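Local coordinates for tubulin-like protein CetZ (Methanosaeta thermophila, PDB 3ZID) that binds GTP as a tubulin-like GTPase of archaea and is probably involved in the control of cell shape, at residues A[92-97]-A[125-130]; A[103-108]-A[216-221]. One frame throughout, in Å; residues are numbered along the deposited sequence.

Contact 1 of 2, residues A[92-97]-A[125-130]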
loop_
_atom_site.group_PDB
_atom_site.type_symbol
_atom_site.label_atom_id
_atom_site.label_comp_id
_atom_site.label_asym_id
_atom_site.label_seq_id
_atom_site.Cartn_x
_atom_site.Cartn_y
_atom_site.Cartn_z
ATOM N N MET A 92 -14.117 19.592 4.243
ATOM C CA MET A 92 -12.935 20.164 4.870
ATOM C C MET A 92 -11.673 19.484 4.336
ATOM O O MET A 92 -10.667 20.131 4.041
ATOM C CB MET A 92 -13.038 20.008 6.390
ATOM C CG MET A 92 -11.901 20.640 7.157
ATOM S SD MET A 92 -10.733 19.425 7.769
ATOM C CE MET A 92 -11.752 18.515 8.929
ATOM N N ILE A 93 -11.737 18.166 4.222
ATOM C CA ILE A 93 -10.627 17.393 3.694
ATOM C C ILE A 93 -10.349 17.740 2.226
ATOM O O ILE A 93 -9.228 18.120 1.862
ATOM C CB ILE A 93 -10.897 15.899 3.872
ATOM C CG1 ILE A 93 -10.742 15.549 5.348
ATOM C CG2 ILE A 93 -9.956 15.070 3.013
ATOM C CD1 ILE A 93 -11.627 14.416 5.811
ATOM N N LEU A 94 -11.375 17.650 1.390
ATOM C CA LEU A 94 -11.235 18.000 -0.023
ATOM C C LEU A 94 -10.787 19.444 -0.275
ATOM O O LEU A 94 -10.040 19.718 -1.226
ATOM C CB LEU A 94 -12.538 17.716 -0.768
ATOM C CG LEU A 94 -12.902 16.241 -0.881
ATOM C CD1 LEU A 94 -14.334 16.095 -1.367
ATOM C CD2 LEU A 94 -11.958 15.596 -1.855
ATOM N N GLU A 95 -11.236 20.356 0.577
ATOM C CA GLU A 95 -10.834 21.754 0.486
ATOM C C GLU A 95 -9.322 21.888 0.637
ATOM O O GLU A 95 -8.663 22.594 -0.130
ATOM C CB GLU A 95 -11.560 22.586 1.541
ATOM C CG GLU A 95 -10.996 23.976 1.728
ATOM C CD GLU A 95 -11.828 24.818 2.681
ATOM O OE1 GLU A 95 -12.862 24.310 3.174
ATOM O OE2 GLU A 95 -11.457 25.989 2.921
ATOM N N GLU A 96 -8.775 21.185 1.621
ATOM C CA GLU A 96 -7.347 21.224 1.884
ATOM C C GLU A 96 -6.543 20.757 0.680
ATOM O O GLU A 96 -5.474 21.299 0.380
ATOM C CB GLU A 96 -7.006 20.373 3.109
ATOM C CG GLU A 96 -5.520 20.347 3.446
ATOM C CD GLU A 96 -4.900 21.725 3.586
ATOM O OE1 GLU A 96 -5.590 22.649 4.072
ATOM O OE2 GLU A 96 -3.724 21.880 3.178
ATOM N N ILE A 97 -7.064 19.753 -0.013
ATOM C CA ILE A 97 -6.419 19.246 -1.218
ATOM C C ILE A 97 -6.502 20.249 -2.363
ATOM O O ILE A 97 -5.495 20.561 -3.000
ATOM C CB ILE A 97 -7.050 17.911 -1.640
ATOM C CG1 ILE A 97 -6.725 16.847 -0.593
ATOM C CG2 ILE A 97 -6.591 17.516 -3.033
ATOM C CD1 ILE A 97 -7.595 15.631 -0.661
ATOM N N ILE A 125 -10.797 8.553 -2.537
ATOM C CA ILE A 125 -10.415 8.290 -3.922
ATOM C C ILE A 125 -11.626 8.524 -4.831
ATOM O O ILE A 125 -11.509 9.123 -5.910
ATOM C CB ILE A 125 -9.857 6.863 -4.080
ATOM C CG1 ILE A 125 -8.491 6.773 -3.400
ATOM C CG2 ILE A 125 -9.789 6.457 -5.546
ATOM C CD1 ILE A 125 -8.034 5.350 -3.132
ATOM N N HIS A 126 -12.793 8.079 -4.381
ATOM C CA HIS A 126 -14.004 8.284 -5.154
ATOM C C HIS A 126 -14.183 9.756 -5.486
ATOM O O HIS A 126 -14.447 10.130 -6.629
ATOM C CB HIS A 126 -15.241 7.797 -4.383
ATOM C CG HIS A 126 -16.519 7.946 -5.159
ATOM N ND1 HIS A 126 -16.751 7.279 -6.345
ATOM C CD2 HIS A 126 -17.590 8.751 -4.965
ATOM C CE1 HIS A 126 -17.933 7.629 -6.820
ATOM N NE2 HIS A 126 -18.463 8.517 -5.999
ATOM N N GLU A 127 -14.050 10.592 -4.469
ATOM C CA GLU A 127 -14.228 12.018 -4.650
ATOM C C GLU A 127 -13.133 12.629 -5.518
ATOM O O GLU A 127 -13.400 13.478 -6.364
ATOM C CB GLU A 127 -14.302 12.705 -3.287
ATOM C CG GLU A 127 -15.567 12.363 -2.516
ATOM C CD GLU A 127 -16.825 12.687 -3.321
ATOM O OE1 GLU A 127 -16.876 13.774 -3.953
ATOM O OE2 GLU A 127 -17.757 11.855 -3.330
ATOM N N LEU A 128 -11.906 12.157 -5.333
ATOM C CA LEU A 128 -10.760 12.666 -6.093
ATOM C C LEU A 128 -10.877 12.388 -7.592
ATOM O O LEU A 128 -10.510 13.237 -8.426
ATOM C CB LEU A 128 -9.442 12.084 -5.547
ATOM C CG LEU A 128 -9.011 12.594 -4.167
ATOM C CD1 LEU A 128 -7.840 11.790 -3.628
ATOM C CD2 LEU A 128 -8.688 14.087 -4.205
ATOM N N LYS A 129 -11.380 11.200 -7.933
ATOM C CA LYS A 129 -11.540 10.811 -9.334
ATOM C C LYS A 129 -12.509 11.733 -10.049
ATOM O O LYS A 129 -12.337 12.002 -11.230
ATOM C CB LYS A 129 -12.009 9.366 -9.479
ATOM C CG LYS A 129 -10.943 8.320 -9.263
ATOM C CD LYS A 129 -11.547 6.948 -9.450
ATOM C CE LYS A 129 -12.076 6.787 -10.866
ATOM N NZ LYS A 129 -13.177 5.778 -10.927
ATOM N N LYS A 130 -13.540 12.184 -9.334
ATOM C CA LYS A 130 -14.478 13.170 -9.868
ATOM C C LYS A 130 -13.807 14.510 -10.144
ATOM O O LYS A 130 -14.054 15.126 -11.166
ATOM C CB LYS A 130 -15.614 13.433 -8.886
ATOM C CG LYS A 130 -16.536 12.283 -8.626
ATOM C CD LYS A 130 -17.567 12.737 -7.595
ATOM C CE LYS A 130 -18.285 11.589 -6.961
ATOM N NZ LYS A 130 -19.131 12.075 -5.835
#

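Contact 2 of 2, residues A[103-108]-A[216-221]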
loop_
_atom_site.group_PDB
_atom_site.type_symbol
_atom_site.label_atom_id
_atom_site.label_comp_id
_atom_site.label_asym_id
_atom_site.label_seq_id
_atom_site.Cartn_x
_atom_site.Cartn_y
_atom_site.Cartn_z
ATOM N N PHE A 103 -3.193 18.291 -9.945
ATOM C CA PHE A 103 -2.260 17.181 -9.840
ATOM C C PHE A 103 -2.454 16.221 -10.980
ATOM O O PHE A 103 -3.579 15.972 -11.401
ATOM C CB PHE A 103 -2.449 16.453 -8.521
ATOM C CG PHE A 103 -2.240 17.330 -7.348
ATOM C CD1 PHE A 103 -0.954 17.722 -6.990
ATOM C CD2 PHE A 103 -3.320 17.825 -6.645
ATOM C CE1 PHE A 103 -0.749 18.560 -5.920
ATOM C CE2 PHE A 103 -3.127 18.653 -5.578
ATOM C CZ PHE A 103 -1.834 19.029 -5.210
ATOM N N ASP A 104 -1.347 15.665 -11.455
ATOM C CA ASP A 104 -1.389 14.654 -12.489
ATOM C C ASP A 104 -1.362 13.249 -11.875
ATOM O O ASP A 104 -1.816 12.285 -12.475
ATOM C CB ASP A 104 -0.189 14.835 -13.411
ATOM C CG ASP A 104 0.000 16.285 -13.847
ATOM O OD1 ASP A 104 -0.960 16.884 -14.386
ATOM O OD2 ASP A 104 1.112 16.821 -13.640
ATOM N N LEU A 105 -0.811 13.141 -10.680
ATOM C CA LEU A 105 -0.553 11.844 -10.081
ATOM C C LEU A 105 -0.813 11.929 -8.584
ATOM O O LEU A 105 -0.264 12.787 -7.896
ATOM C CB LEU A 105 0.909 11.441 -10.354
ATOM C CG LEU A 105 1.438 10.150 -9.735
ATOM C CD1 LEU A 105 0.654 8.944 -10.223
ATOM C CD2 LEU A 105 2.921 9.990 -10.085
ATOM N N ILE A 106 -1.633 11.028 -8.073
ATOM C CA ILE A 106 -1.997 11.070 -6.662
ATOM C C ILE A 106 -1.759 9.721 -6.018
ATOM O O ILE A 106 -2.250 8.696 -6.495
ATOM C CB ILE A 106 -3.494 11.516 -6.465
ATOM C CG1 ILE A 106 -3.775 12.844 -7.200
ATOM C CG2 ILE A 106 -3.837 11.642 -4.984
ATOM C CD1 ILE A 106 -5.251 13.348 -7.102
ATOM N N PHE A 107 -0.980 9.723 -4.948
ATOM C CA PHE A 107 -0.808 8.529 -4.131
ATOM C C PHE A 107 -1.621 8.644 -2.871
ATOM O O PHE A 107 -1.526 9.642 -2.163
ATOM C CB PHE A 107 0.664 8.301 -3.796
ATOM C CG PHE A 107 1.506 7.957 -5.004
ATOM C CD1 PHE A 107 1.430 6.697 -5.585
ATOM C CD2 PHE A 107 2.353 8.903 -5.574
ATOM C CE1 PHE A 107 2.212 6.356 -6.711
ATOM C CE2 PHE A 107 3.151 8.580 -6.685
ATOM C CZ PHE A 107 3.067 7.314 -7.268
ATOM N N VAL A 108 -2.442 7.626 -2.615
ATOM C CA VAL A 108 -3.216 7.536 -1.372
ATOM C C VAL A 108 -2.697 6.368 -0.549
ATOM O O VAL A 108 -2.878 5.205 -0.901
ATOM C CB VAL A 108 -4.722 7.383 -1.628
ATOM C CG1 VAL A 108 -5.481 7.352 -0.310
ATOM C CG2 VAL A 108 -5.223 8.551 -2.482
ATOM N N THR A 216 1.036 12.670 -20.557
ATOM C CA THR A 216 0.660 11.400 -21.199
ATOM C C THR A 216 1.755 10.329 -21.074
ATOM O O THR A 216 1.537 9.156 -21.402
ATOM C CB THR A 216 0.368 11.568 -22.716
ATOM O OG1 THR A 216 1.569 11.967 -23.386
ATOM C CG2 THR A 216 -0.729 12.585 -22.968
ATOM N N ASP A 217 2.928 10.734 -20.598
ATOM C CA ASP A 217 4.010 9.798 -20.367
ATOM C C ASP A 217 3.715 8.908 -19.158
ATOM O O ASP A 217 4.452 7.957 -18.898
ATOM C CB ASP A 217 5.341 10.522 -20.170
ATOM C CG ASP A 217 5.987 10.912 -21.479
ATOM O OD1 ASP A 217 5.801 10.181 -22.476
ATOM O OD2 ASP A 217 6.675 11.954 -21.508
ATOM N N LEU A 218 2.654 9.223 -18.413
ATOM C CA LEU A 218 2.203 8.346 -17.324
ATOM C C LEU A 218 1.440 7.142 -17.860
ATOM O O LEU A 218 1.029 6.264 -17.095
ATOM C CB LEU A 218 1.292 9.108 -16.362
ATOM C CG LEU A 218 1.846 10.187 -15.453
ATOM C CD1 LEU A 218 0.692 10.853 -14.739
ATOM C CD2 LEU A 218 2.766 9.525 -14.441
ATOM N N GLY A 219 1.300 7.110 -19.183
ATOM C CA GLY A 219 0.527 6.119 -19.913
ATOM C C GLY A 219 0.951 4.689 -19.688
ATOM O O GLY A 219 0.115 3.817 -19.418
ATOM N N ASP A 220 2.255 4.447 -19.816
ATOM C CA ASP A 220 2.813 3.111 -19.632
ATOM C C ASP A 220 2.622 2.619 -18.196
ATOM O O ASP A 220 2.213 1.480 -17.954
ATOM C CB ASP A 220 4.289 3.079 -20.027
ATOM C CG ASP A 220 4.501 3.297 -21.522
ATOM O OD1 ASP A 220 3.520 3.612 -22.233
ATOM O OD2 ASP A 220 5.651 3.152 -21.984
ATOM N N PHE A 221 2.875 3.504 -17.250
ATOM C CA PHE A 221 2.647 3.197 -15.848
ATOM C C PHE A 221 1.173 2.831 -15.612
ATOM O O PHE A 221 0.864 1.805 -14.995
ATOM C CB PHE A 221 3.089 4.380 -14.987
ATOM C CG PHE A 221 2.835 4.191 -13.526
ATOM C CD1 PHE A 221 3.480 3.186 -12.820
ATOM C CD2 PHE A 221 1.986 5.047 -12.846
ATOM C CE1 PHE A 221 3.245 3.012 -11.459
ATOM C CE2 PHE A 221 1.754 4.885 -11.487
ATOM C CZ PHE A 221 2.378 3.864 -10.793
#

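Contact 1 of 2, residues A[92-97]-A[125-130]
The carboxylate of Glu127, whose aliphatic stem packs against Leu94, is held by two basic side chains. Lys130 NZ meets Glu127 OE2 at 2.9 Å, on its syn side and 28° out of the carboxylate plane. Arg131 forms a salt bridge with the other oxygen, OE1. Both partners come from the same helix, so these charges do not link the two helices.

The link is apolar. Leu94 CD1 lies 3.9 Å from Glu127 CB and 4.1 Å from Glu127 CG, and the two side chains cross at about a right angle. Glu127 bends at chi2 (-56°), and its stem meets the leucine while its polar end turns to the bases. Leu94 CD2 also faces Leu128 CD2, at 4.3 Å. Leu128 CD2 touches Ile97 CD1 at 4.0 Å and Ile97 CG2 at 4.2 Å. The side chains of Ile97 and Leu128 both touch Leu7 of strand 3-9 as well.

The segment axes stay 11.4 Å apart and lie at 46°, and the helices meet through the ends of their side chains. Neighbouring helices side by side on one face of a parallel sheet are characteristic of the Rossmann-like GTPase domain of tubulin and FtsZ.

Contact 2 of 2, residues A[103-108]-A[216-221]
The junction between helix 219-225 and the loop before it, which probably corresponds to the synergy (T7) loop of tubulin and FtsZ, here meets the start of strand 105-111 and Asp104 just before it. The three side chains that carry most of the contact are Leu218, Leu105 and Phe221. No hydrogen bond joins the two segments.

Leu218 loses the most surface to the other segment. Its CG stands beside the backbone N, with chi1 at -70°, and the branch ends point at the strand. Leu218 CD1 comes to 3.7 Å from the backbone oxygen Asp104 O and to 4.3 Å from Asp104 CB. This is van der Waals contact of a methyl with a peptide oxygen. The other methyl, Leu218 CD2, faces Leu105 CD2 at 4.4 Å.

Leu105 divides its two methyls between two partners. Its CD1 lies 4.4 Å from Phe221 CE2 and approaches the ring obliquely. Phe221 extends from the first turn of the helix with CG anti to the backbone N (chi1 177°), which carries the ring across to the leucine. Phe107, two residues along the strand, adds a smaller buried patch beside them. Gly219 N bonds to Thr216 O at 3.0 Å, forming a tight turn as the chain enters the helix.

Asp104 turns its carboxylate to another task: OD2 accepts a hydrogen bond from the backbone N of Asn3, at the beginning of strand 3-9. Leu218 and Phe221 also reach strand 136-143, through Thr136 and Val138. Helix 186-210 completes the apolar layer, with Leu208 against Leu105 and Leu204 against both Phe107 and Phe221. As in tubulin and FtsZ, the probable T7 loop and the helix after it pack back on the nucleotide-domain sheet beside the long core helix.

Overall arrangement
From the N terminus, strand 3-9 comes first and later lies beside strand 105-111 in the sheet. Helix 79-98 comes later and supplies the first half of contact 1. The chain then enters strand 105-111, the first half of contact 2, before helix 117-131 returns to close contact 1. Contact 2 closes much later, at residues 216-221, after helix 186-210. The two loops therefore cross. The centres of the two contacts are about 17 Å apart, and strand 105-111 joins them: Val108 packs on Ile125 and Ile106 on Leu128, while Leu105 serves contact 2. Contact 1 thus joins helices on one face, and contact 2 joins the other face to the loop and helix start that follow helix 186-210.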